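Side-chain contacts in cell division control protein Cdc48 (Mycobacterium smegmatis, PDB 5E7P), which belongs to the AAA ATPase family, binds ADP in two pockets of the chain and probably hydrolyses ATP: residues 136-141 and 465-470; 38-43 and 58-63. One frame throughout, in Å; residues are numbered along the deposited sequence.

Contact 1. Residues 136-141 and 465-470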
loop_
_atom_site.group_PDB
_atom_site.type_symbol
_atom_site.label_atom_id
_atom_site.label_comp_id
_atom_site.label_asym_id
_atom_site.label_seq_id
_atom_site.Cartn_x
_atom_site.Cartn_y
_atom_site.Cartn_z
ATOM N N GLY A 136 8.267 -1.089 -7.068
ATOM C CA GLY A 136 8.458 -0.306 -5.860
ATOM C C GLY A 136 9.521 0.773 -5.956
ATOM O O GLY A 136 9.558 1.685 -5.132
ATOM N N LYS A 137 10.390 0.677 -6.958
ATOM C CA LYS A 137 11.494 1.623 -7.094
ATOM C C LYS A 137 11.056 2.961 -7.688
ATOM O O LYS A 137 10.115 3.018 -8.482
ATOM C CB LYS A 137 12.627 1.013 -7.922
ATOM C CG LYS A 137 13.242 -0.221 -7.287
ATOM C CD LYS A 137 14.554 -0.603 -7.949
ATOM C CE LYS A 137 15.218 -1.757 -7.210
ATOM N NZ LYS A 137 16.557 -2.083 -7.775
ATOM N N VAL A 138 11.741 4.032 -7.296
ATOM C CA VAL A 138 11.430 5.372 -7.792
ATOM C C VAL A 138 12.157 5.688 -9.096
ATOM O O VAL A 138 13.319 5.324 -9.283
ATOM C CB VAL A 138 11.748 6.469 -6.752
ATOM C CG1 VAL A 138 10.774 6.402 -5.589
ATOM C CG2 VAL A 138 13.182 6.347 -6.269
ATOM N N MET A 139 11.458 6.371 -9.995
ATOM C CA MET A 139 11.996 6.689 -11.309
ATOM C C MET A 139 11.925 8.187 -11.568
ATOM O O MET A 139 11.003 8.866 -11.115
ATOM C CB MET A 139 11.219 5.942 -12.397
ATOM C CG MET A 139 11.173 4.433 -12.220
ATOM S SD MET A 139 12.773 3.646 -12.477
ATOM C CE MET A 139 12.482 2.041 -11.741
ATOM N N THR A 140 12.912 8.693 -12.299
ATOM C CA THR A 140 12.934 10.080 -12.734
ATOM C C THR A 140 13.521 10.095 -14.138
ATOM O O THR A 140 14.430 9.320 -14.436
ATOM C CB THR A 140 13.804 10.955 -11.807
ATOM O OG1 THR A 140 13.419 10.748 -10.443
ATOM C CG2 THR A 140 13.646 12.430 -12.155
ATOM N N VAL A 141 12.998 10.958 -15.004
ATOM C CA VAL A 141 13.475 11.025 -16.382
ATOM C C VAL A 141 14.968 11.341 -16.432
ATOM O O VAL A 141 15.432 12.284 -15.791
ATOM C CB VAL A 141 12.689 12.062 -17.211
ATOM C CG1 VAL A 141 13.352 12.283 -18.564
ATOM C CG2 VAL A 141 11.247 11.613 -17.386
ATOM N N VAL A 465 17.671 -3.299 2.699
ATOM C CA VAL A 465 17.618 -2.663 1.381
ATOM C C VAL A 465 16.282 -2.807 0.645
ATOM O O VAL A 465 16.036 -2.110 -0.340
ATOM C CB VAL A 465 18.745 -3.173 0.455
ATOM C CG1 VAL A 465 20.102 -2.702 0.953
ATOM C CG2 VAL A 465 18.699 -4.691 0.341
ATOM N N ILE A 466 15.422 -3.706 1.111
ATOM C CA ILE A 466 14.146 -3.939 0.438
ATOM C C ILE A 466 13.003 -3.151 1.070
ATOM O O ILE A 466 12.637 -3.382 2.222
ATOM C CB ILE A 466 13.775 -5.432 0.415
ATOM C CG1 ILE A 466 14.838 -6.232 -0.338
ATOM C CG2 ILE A 466 12.406 -5.628 -0.222
ATOM C CD1 ILE A 466 15.075 -5.750 -1.754
ATOM N N ARG A 467 12.437 -2.221 0.308
ATOM C CA ARG A 467 11.301 -1.447 0.789
ATOM C C ARG A 467 9.989 -2.151 0.474
ATOM O O ARG A 467 9.727 -2.498 -0.679
ATOM C CB ARG A 467 11.291 -0.043 0.181
ATOM C CG ARG A 467 10.119 0.800 0.658
ATOM C CD ARG A 467 10.166 2.218 0.131
ATOM N NE ARG A 467 9.929 2.297 -1.308
ATOM C CZ ARG A 467 9.721 3.435 -1.964
ATOM N NH1 ARG A 467 9.714 4.584 -1.305
ATOM N NH2 ARG A 467 9.515 3.427 -3.275
ATOM N N PRO A 468 9.160 -2.369 1.505
ATOM C CA PRO A 468 7.825 -2.932 1.298
ATOM C C PRO A 468 6.982 -1.999 0.442
ATOM O O PRO A 468 7.075 -0.777 0.585
ATOM C CB PRO A 468 7.252 -3.026 2.716
ATOM C CG PRO A 468 8.056 -2.062 3.522
ATOM C CD PRO A 468 9.426 -2.076 2.924
ATOM N N LEU A 469 6.178 -2.583 -0.442
ATOM C CA LEU A 469 5.324 -1.834 -1.359
ATOM C C LEU A 469 4.388 -0.893 -0.601
ATOM O O LEU A 469 4.023 0.171 -1.097
ATOM C CB LEU A 469 4.517 -2.807 -2.222
ATOM C CG LEU A 469 4.361 -2.497 -3.711
ATOM C CD1 LEU A 469 5.712 -2.201 -4.337
ATOM C CD2 LEU A 469 3.686 -3.662 -4.421
ATOM N N SER A 470 4.030 -1.276 0.619
ATOM C CA SER A 470 3.166 -0.459 1.463
ATOM C C SER A 470 3.828 0.858 1.877
ATOM O O SER A 470 3.158 1.763 2.371
ATOM C CB SER A 470 2.759 -1.244 2.709
ATOM O OG SER A 470 3.902 -1.605 3.467
#

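Contact 2. Residues 38-43 and 58-63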
loop_
_atom_site.group_PDB
_atom_site.type_symbol
_atom_site.label_atom_id
_atom_site.label_comp_id
_atom_site.label_asym_id
_atom_site.label_seq_id
_atom_site.Cartn_x
_atom_site.Cartn_y
_atom_site.Cartn_z
ATOM N N GLY A 38 18.879 1.583 -5.344
ATOM C CA GLY A 38 17.977 2.713 -5.223
ATOM C C GLY A 38 17.842 3.216 -3.800
ATOM O O GLY A 38 16.791 3.720 -3.408
ATOM N N VAL A 39 18.914 3.089 -3.026
ATOM C CA VAL A 39 18.883 3.466 -1.617
ATOM C C VAL A 39 19.987 4.457 -1.260
ATOM O O VAL A 39 21.162 4.218 -1.537
ATOM C CB VAL A 39 18.997 2.223 -0.702
ATOM C CG1 VAL A 39 19.226 2.640 0.746
ATOM C CG2 VAL A 39 17.753 1.345 -0.830
ATOM N N VAL A 40 19.599 5.570 -0.644
ATOM C CA VAL A 40 20.557 6.548 -0.139
ATOM C C VAL A 40 20.554 6.543 1.395
ATOM O O VAL A 40 19.495 6.544 2.022
ATOM C CB VAL A 40 20.264 7.965 -0.692
ATOM C CG1 VAL A 40 18.825 8.373 -0.402
ATOM C CG2 VAL A 40 21.244 8.983 -0.125
ATOM N N ARG A 41 21.743 6.517 1.992
ATOM C CA ARG A 41 21.868 6.413 3.445
ATOM C C ARG A 41 21.927 7.778 4.139
ATOM O O ARG A 41 22.840 8.572 3.909
ATOM C CB ARG A 41 23.091 5.573 3.822
ATOM C CG ARG A 41 23.005 4.108 3.422
ATOM C CD ARG A 41 22.020 3.350 4.297
ATOM N NE ARG A 41 21.831 1.975 3.841
ATOM C CZ ARG A 41 20.853 1.176 4.258
ATOM N NH1 ARG A 41 19.969 1.611 5.146
ATOM N NH2 ARG A 41 20.754 -0.059 3.784
ATOM N N LEU A 42 20.944 8.032 4.996
ATOM C CA LEU A 42 20.857 9.292 5.721
ATOM C C LEU A 42 20.861 9.061 7.227
ATOM O O LEU A 42 20.340 8.056 7.712
ATOM C CB LEU A 42 19.587 10.045 5.322
ATOM C CG LEU A 42 19.479 10.497 3.866
ATOM C CD1 LEU A 42 18.084 11.023 3.565
ATOM C CD2 LEU A 42 20.526 11.555 3.571
ATOM N N HIS A 43 21.452 9.995 7.962
ATOM C CA HIS A 43 21.410 9.964 9.416
ATOM C C HIS A 43 19.969 10.175 9.866
ATOM O O HIS A 43 19.220 10.909 9.224
ATOM C CB HIS A 43 22.310 11.059 9.989
ATOM C CG HIS A 43 22.607 10.899 11.448
ATOM N ND1 HIS A 43 21.741 11.316 12.434
ATOM C CD2 HIS A 43 23.676 10.367 12.087
ATOM C CE1 HIS A 43 22.262 11.047 13.619
ATOM N NE2 HIS A 43 23.435 10.471 13.434
ATOM N N VAL A 58 13.460 10.685 -1.194
ATOM C CA VAL A 58 13.985 12.042 -1.130
ATOM C C VAL A 58 14.425 12.515 -2.506
ATOM O O VAL A 58 14.835 11.717 -3.348
ATOM C CB VAL A 58 15.188 12.165 -0.167
ATOM C CG1 VAL A 58 14.721 12.188 1.274
ATOM C CG2 VAL A 58 16.190 11.042 -0.408
ATOM N N ALA A 59 14.330 13.819 -2.729
ATOM C CA ALA A 59 14.878 14.423 -3.930
ATOM C C ALA A 59 16.352 14.714 -3.685
ATOM O O ALA A 59 16.717 15.254 -2.643
ATOM C CB ALA A 59 14.129 15.698 -4.269
ATOM N N LEU A 60 17.197 14.337 -4.639
ATOM C CA LEU A 60 18.631 14.592 -4.545
ATOM C C LEU A 60 19.071 15.480 -5.701
ATOM O O LEU A 60 18.917 15.116 -6.868
ATOM C CB LEU A 60 19.415 13.279 -4.542
ATOM C CG LEU A 60 19.289 12.443 -3.265
ATOM C CD1 LEU A 60 19.855 11.050 -3.470
ATOM C CD2 LEU A 60 19.987 13.134 -2.101
ATOM N N THR A 61 19.622 16.646 -5.371
ATOM C CA THR A 61 19.888 17.668 -6.378
ATOM C C THR A 61 21.325 18.179 -6.381
ATOM O O THR A 61 21.807 18.727 -5.390
ATOM C CB THR A 61 18.943 18.877 -6.211
ATOM O OG1 THR A 61 17.584 18.428 -6.163
ATOM C CG2 THR A 61 19.108 19.841 -7.369
ATOM N N GLY A 62 22.002 17.988 -7.508
ATOM C CA GLY A 62 23.284 18.619 -7.759
ATOM C C GLY A 62 23.148 19.501 -8.986
ATOM O O GLY A 62 22.444 20.511 -8.953
ATOM N N THR A 63 23.805 19.118 -10.076
ATOM C CA THR A 63 23.601 19.803 -11.348
ATOM C C THR A 63 22.345 19.247 -11.999
ATOM O O THR A 63 21.766 19.868 -12.892
ATOM C CB THR A 63 24.797 19.634 -12.304
ATOM O OG1 THR A 63 24.963 18.249 -12.631
ATOM C CG2 THR A 63 26.072 20.159 -11.661
#

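Contact 1. Residues 136-141 and 465-470
Gly-136 and Leu-469 mark the closest approach of the two backbones, their CA atoms 5.7 Å apart. Gly-136 lies just before strand 138-140 and has a positive phi (92°), while 465-470 runs as a loop into a 3-10 turn at Leu-469. The main polar link is a hydrogen bond from Arg-467 NH2 to Gly-136 O, 2.5 Å long, a value to be read loosely at this resolution. The acceptor lies in the guanidinium plane, and the donor comes in head-on, at a C=O...N angle of 175°. CG of Arg-467 stands anti to the backbone N (chi1 -180°) and the chain bends at chi3, which turns NH2 to this carbonyl. Val-138 crosses the arginine at about a right angle, its CG1 4.0 Å from Arg-467 NH2. Two residues on from the arginine, Leu-469 CD1 lies 3.7 Å from Gly-136 CA, where no side chain intervenes. Arg-467 NH1 is hydrogen-bonded to Trp-55 O, and Leu-469 lies close to Gly-273 of an ADP site. One guanidinium therefore bridges two distant backbone carbonyls; both partners are neutral, so these are charge-assisted hydrogen bonds, not salt bridges, and the cation probably polarises both C=O groups.

Contact 2. Residues 38-43 and 58-63
Val-40 and Leu-42 meet Val-58 and Leu-60 inside the N-terminal domain, which is assigned to the CDC48 N-terminal family of the double-psi beta-barrel clan. The supporting strands, 39-42 and 58-61, run at 90° to one another with their axes 9.9 Å apart at closest approach. No hydrogen bond joins them, so the contact is orthogonal packing of side chains across the barrel interior. In each strand the two residues that point toward the other are separated by one that does not, as extended geometry requires.

Val-40 and Val-58 each touch two residues of the other strand. CG1 of Val-40 sits between the backbone N and the carbonyl carbon (chi1 54°) and comes within 3.8 Å of Val-58 CG2, the two valines meeting at a slant. Leu-60 reaches Val-40 tip to tip: its CD1 is 4.2 Å from Val-40 CG2 and about equally near to CB and CG1 of the same valine, so that one methyl covers the branched end. To the Leu-42 side, CD1 of that leucine lies 4.2 Å from Val-58 CG1. The two methyls of Val-58 are thus divided between two partners, CG2 serving Val-40 and CG1 serving Leu-42.

Leu-84 of strand 81-84 touches both Val-40 and Leu-60, and Val-102 of strand 98-104 touches both Val-58 and Leu-60. Strand 39-42 is hydrogen-bonded through its backbone to strand 65-72, and Arg-41 also to Leu-83 of strand 81-84, which brings the two outer strands of the sheet together. All four contacting residues are buried. Branched aliphatic side chains from near-perpendicular strands, filling the inside of a six-stranded sheet that curls back on itself, fit the interior of a double-psi beta-barrel.

In the fold
Both segments of contact 2 precede those of contact 1 in the sequence; the contact centres are 13 Å apart. Contact 2 joins strands within one six-stranded sheet. Contact 1 is long-range, linking the turn that leads into edge strand 138-140, and the start of that strand, to the loop after helix 456-462. That loop also touches the N-terminal barrel: Val-465 O is 3.9 Å from Val-39 CG2, and Val-465 CG1 is 3.9 Å from Arg-41 NH2. Strand 65-72 offers a further connection, since Val-69 pairs through its backbone with Val-40 and also touches the Arg-467 side chain. The 465-470 segment thus ties the barrel to the turn before strand 138-140 and approaches an ADP pocket through Leu-469.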